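Flavoprotein (Thermotoga maritima, PDB 5V8S) is probably an electron-transferring oxidoreductase, pairing a di-iron centre in a metallo-beta-lactamase-like domain with an FMN-binding flavodoxin-like domain. Local coordinates at residues F124-L129 and V138-D143. The protein carries 1 engineered substitution. Numbering follows the deposited sequence.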
ATOM      1  N   PHE A 124     -26.304 -11.256  17.178  1.00 23.97           N
ATOM      2  CA  PHE A 124     -25.581 -10.111  16.636  1.00 23.69           C
ATOM      3  C   PHE A 124     -26.071  -9.769  15.237  1.00 22.61           C
ATOM      4  O   PHE A 124     -26.087  -8.600  14.849  1.00 23.01           O
ATOM      5  CB  PHE A 124     -24.087 -10.402  16.600  1.00 27.08           C
ATOM      6  CG  PHE A 124     -23.263  -9.363  17.250  1.00 33.28           C
ATOM      7  CD1 PHE A 124     -23.023  -8.163  16.613  1.00 35.61           C
ATOM      8  CD2 PHE A 124     -22.710  -9.583  18.490  1.00 36.45           C
ATOM      9  CE1 PHE A 124     -22.237  -7.183  17.214  1.00 37.37           C
ATOM     10  CE2 PHE A 124     -21.929  -8.617  19.100  1.00 38.23           C
ATOM     11  CZ  PHE A 124     -21.692  -7.415  18.457  1.00 37.85           C
ATOM     12  N   GLY A 125     -26.473 -10.774  14.465  1.00 21.88           N
ATOM     13  CA  GLY A 125     -27.023 -10.508  13.150  1.00 21.44           C
ATOM     14  C   GLY A 125     -28.241  -9.602  13.205  1.00 21.00           C
ATOM     15  O   GLY A 125     -28.392  -8.696  12.381  1.00 21.54           O
ATOM     16  N   LYS A 126     -29.141  -9.846  14.164  1.00 21.38           N
ATOM     17  CA  LYS A 126     -30.291  -8.964  14.327  1.00 22.59           C
ATOM     18  C   LYS A 126     -29.848  -7.527  14.595  1.00 23.23           C
ATOM     19  O   LYS A 126     -30.374  -6.581  14.002  1.00 23.64           O
ATOM     20  CB  LYS A 126     -31.185  -9.496  15.449  1.00 24.75           C
ATOM     21  CG  LYS A 126     -32.307  -8.558  15.816  1.00 26.60           C
ATOM     22  CD  LYS A 126     -33.288  -9.247  16.758  1.00 29.50           C
ATOM     23  CE  LYS A 126     -34.479  -8.360  17.013  1.00 33.04           C
ATOM     24  NZ  LYS A 126     -34.036  -7.077  17.585  1.00 36.29           N
ATOM     25  N   ARG A 127     -28.869  -7.349  15.480  1.00 23.44           N
ATOM     26  CA  ARG A 127     -28.389  -6.004  15.786  1.00 25.00           C
ATOM     27  C   ARG A 127     -27.848  -5.320  14.538  1.00 23.69           C
ATOM     28  O   ARG A 127     -28.095  -4.126  14.320  1.00 24.27           O
ATOM     29  CB  ARG A 127     -27.319  -6.085  16.873  1.00 29.47           C
ATOM     30  CG  ARG A 127     -27.894  -6.511  18.213  1.00 36.09           C
ATOM     31  CD  ARG A 127     -26.853  -7.149  19.121  1.00 43.84           C
ATOM     32  NE  ARG A 127     -25.720  -6.273  19.387  1.00 50.76           N
ATOM     33  CZ  ARG A 127     -24.718  -6.582  20.208  1.00 56.12           C
ATOM     34  NH1 ARG A 127     -24.719  -7.746  20.851  1.00 57.66           N
ATOM     35  NH2 ARG A 127     -23.716  -5.727  20.391  1.00 57.73           N
ATOM     36  N   LEU A 128     -27.106  -6.058  13.704  1.00 22.13           N
ATOM     37  CA  LEU A 128     -26.497  -5.448  12.529  1.00 22.15           C
ATOM     38  C   LEU A 128     -27.521  -5.171  11.434  1.00 22.80           C
ATOM     39  O   LEU A 128     -27.396  -4.175  10.715  1.00 23.52           O
ATOM     40  CB  LEU A 128     -25.347  -6.320  12.004  1.00 21.61           C
ATOM     41  CG  LEU A 128     -24.142  -6.397  12.958  1.00 21.92           C
ATOM     42  CD1 LEU A 128     -23.192  -7.513  12.585  1.00 22.38           C
ATOM     43  CD2 LEU A 128     -23.404  -5.052  12.995  1.00 24.34           C
ATOM     44  N   LEU A 129     -28.553  -6.008  11.302  1.00 22.67           N
ATOM     45  CA  LEU A 129     -29.568  -5.702  10.296  1.00 23.53           C
ATOM     46  C   LEU A 129     -30.306  -4.420  10.634  1.00 24.66           C
ATOM     47  O   LEU A 129     -30.707  -3.674   9.737  1.00 25.12           O
ATOM     48  CB  LEU A 129     -30.565  -6.853  10.162  1.00 22.71           C
ATOM     49  CG  LEU A 129     -30.038  -8.110   9.481  1.00 23.78           C
ATOM     50  CD1 LEU A 129     -31.049  -9.248   9.596  1.00 24.36           C
ATOM     51  CD2 LEU A 129     -29.707  -7.826   8.019  1.00 24.25           C
ATOM     52  N   VAL A 138     -36.870  -9.294  13.337  1.00 27.87           N
ATOM     53  CA  VAL A 138     -35.952 -10.393  13.057  1.00 25.45           C
ATOM     54  C   VAL A 138     -36.092 -11.451  14.145  1.00 25.55           C
ATOM     55  O   VAL A 138     -36.114 -11.135  15.340  1.00 27.37           O
ATOM     56  CB  VAL A 138     -34.492  -9.889  12.961  1.00 25.22           C
ATOM     57  CG1 VAL A 138     -33.528 -11.058  12.806  1.00 24.25           C
ATOM     58  CG2 VAL A 138     -34.343  -8.952  11.799  1.00 26.04           C
ATOM     59  N   THR A 139     -36.161 -12.711  13.724  1.00 22.93           N
ATOM     60  CA  THR A 139     -36.211 -13.851  14.628  1.00 23.22           C
ATOM     61  C   THR A 139     -34.788 -14.322  14.924  1.00 22.93           C
ATOM     62  O   THR A 139     -34.068 -14.744  14.014  1.00 24.26           O
ATOM     63  CB  THR A 139     -37.016 -14.958  13.951  1.00 25.52           C
ATOM     64  OG1 THR A 139     -38.360 -14.503  13.757  1.00 27.81           O
ATOM     65  CG2 THR A 139     -37.022 -16.229  14.783  1.00 26.82           C
ATOM     66  N   VAL A 140     -34.395 -14.277  16.196  1.00 24.30           N
ATOM     67  CA  VAL A 140     -33.062 -14.687  16.622  1.00 24.04           C
ATOM     68  C   VAL A 140     -33.065 -16.180  16.904  1.00 25.30           C
ATOM     69  O   VAL A 140     -33.924 -16.675  17.642  1.00 27.02           O
ATOM     70  CB  VAL A 140     -32.630 -13.911  17.872  1.00 24.88           C
ATOM     71  CG1 VAL A 140     -31.368 -14.501  18.482  1.00 25.09           C
ATOM     72  CG2 VAL A 140     -32.411 -12.458  17.513  1.00 25.71           C
ATOM     73  N   VAL A 141     -32.082 -16.890  16.347  1.00 23.60           N
ATOM     74  CA  VAL A 141     -31.851 -18.298  16.646  1.00 24.44           C
ATOM     75  C   VAL A 141     -30.597 -18.425  17.499  1.00 26.09           C
ATOM     76  O   VAL A 141     -29.616 -17.689  17.303  1.00 26.54           O
ATOM     77  CB  VAL A 141     -31.742 -19.166  15.378  1.00 23.60           C
ATOM     78  CG1 VAL A 141     -33.117 -19.338  14.716  1.00 25.07           C
ATOM     79  CG2 VAL A 141     -30.714 -18.590  14.399  1.00 22.22           C
ATOM     80  N   LYS A 142     -30.640 -19.360  18.443  1.00 28.14           N
ATOM     81  CA  LYS A 142     -29.527 -19.658  19.331  1.00 30.54           C
ATOM     82  C   LYS A 142     -28.734 -20.856  18.818  1.00 28.87           C
ATOM     83  O   LYS A 142     -29.160 -21.586  17.917  1.00 28.37           O
ATOM     84  CB  LYS A 142     -30.037 -19.941  20.746  1.00 34.61           C
ATOM     85  CG  LYS A 142     -30.700 -18.741  21.412  1.00 40.17           C
ATOM     86  CD  LYS A 142     -30.680 -18.841  22.923  1.00 44.38           C
ATOM     87  CE  LYS A 142     -31.384 -20.090  23.413  1.00 48.35           C
ATOM     88  NZ  LYS A 142     -31.734 -19.981  24.868  1.00 50.06           N
ATOM     89  N   ASP A 143     -27.570 -21.066  19.428  1.00 28.52           N
ATOM     90  CA  ASP A 143     -26.675 -22.131  19.005  1.00 29.12           C
ATOM     91  C   ASP A 143     -27.362 -23.485  19.146  1.00 28.23           C
ATOM     92  O   ASP A 143     -27.793 -23.868  20.238  1.00 30.34           O
ATOM     93  CB  ASP A 143     -25.411 -22.093  19.857  1.00 31.69           C
ATOM     94  CG  ASP A 143     -24.250 -22.854  19.230  1.00 33.31           C
ATOM     95  OD1 ASP A 143     -24.301 -23.186  18.026  1.00 31.79           O
ATOM     96  OD2 ASP A 143     -23.261 -23.109  19.949  1.00 35.59           O
TER
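The carbonyl oxygen of Val138 meets the aliphatic arm of Lys126, whose CE and CD lie 3.6 and 3.7 Å from Val138 O, a van der Waals contact of methylenes on a carbonyl oxygen. The contact closes a beta-alpha-beta crossover of the metallo-beta-lactamase-like domain: helix 123-133 returns the chain from strand 118-121 to strand 138-140, where Thr139 and the following Val141 make parallel backbone hydrogen bonds to Ile119 and Ala121 of strand 118-121. Segments 124-129 and 138-140 therefore run nearly antiparallel, at 160°, with a closest axis approach of 8.5 Å.

Lysine suits this partly exposed margin because its methylenes can pack while the ammonium group can point away from the valines. A chi1 of 173° sets CG opposite the backbone N and carries the chain out across both valines. The Lys126 and Val138 side chains run past each other in opposite directions, Lys126 CG 3.8 Å from Val138 CB. Beta-branched valines fit an extended strand and offer compact methyl surfaces. Deeper in, Leu129 is buried and purely apolar; its side chain also touches Ile119 and crosses that of Val138 at about a right angle, Leu129 CD1 4.0 Å from Val138 CG2. Tightest of all, Lys126 CD presses on Val140 CG2 at 3.4 Å, closer than ordinary van der Waals contact.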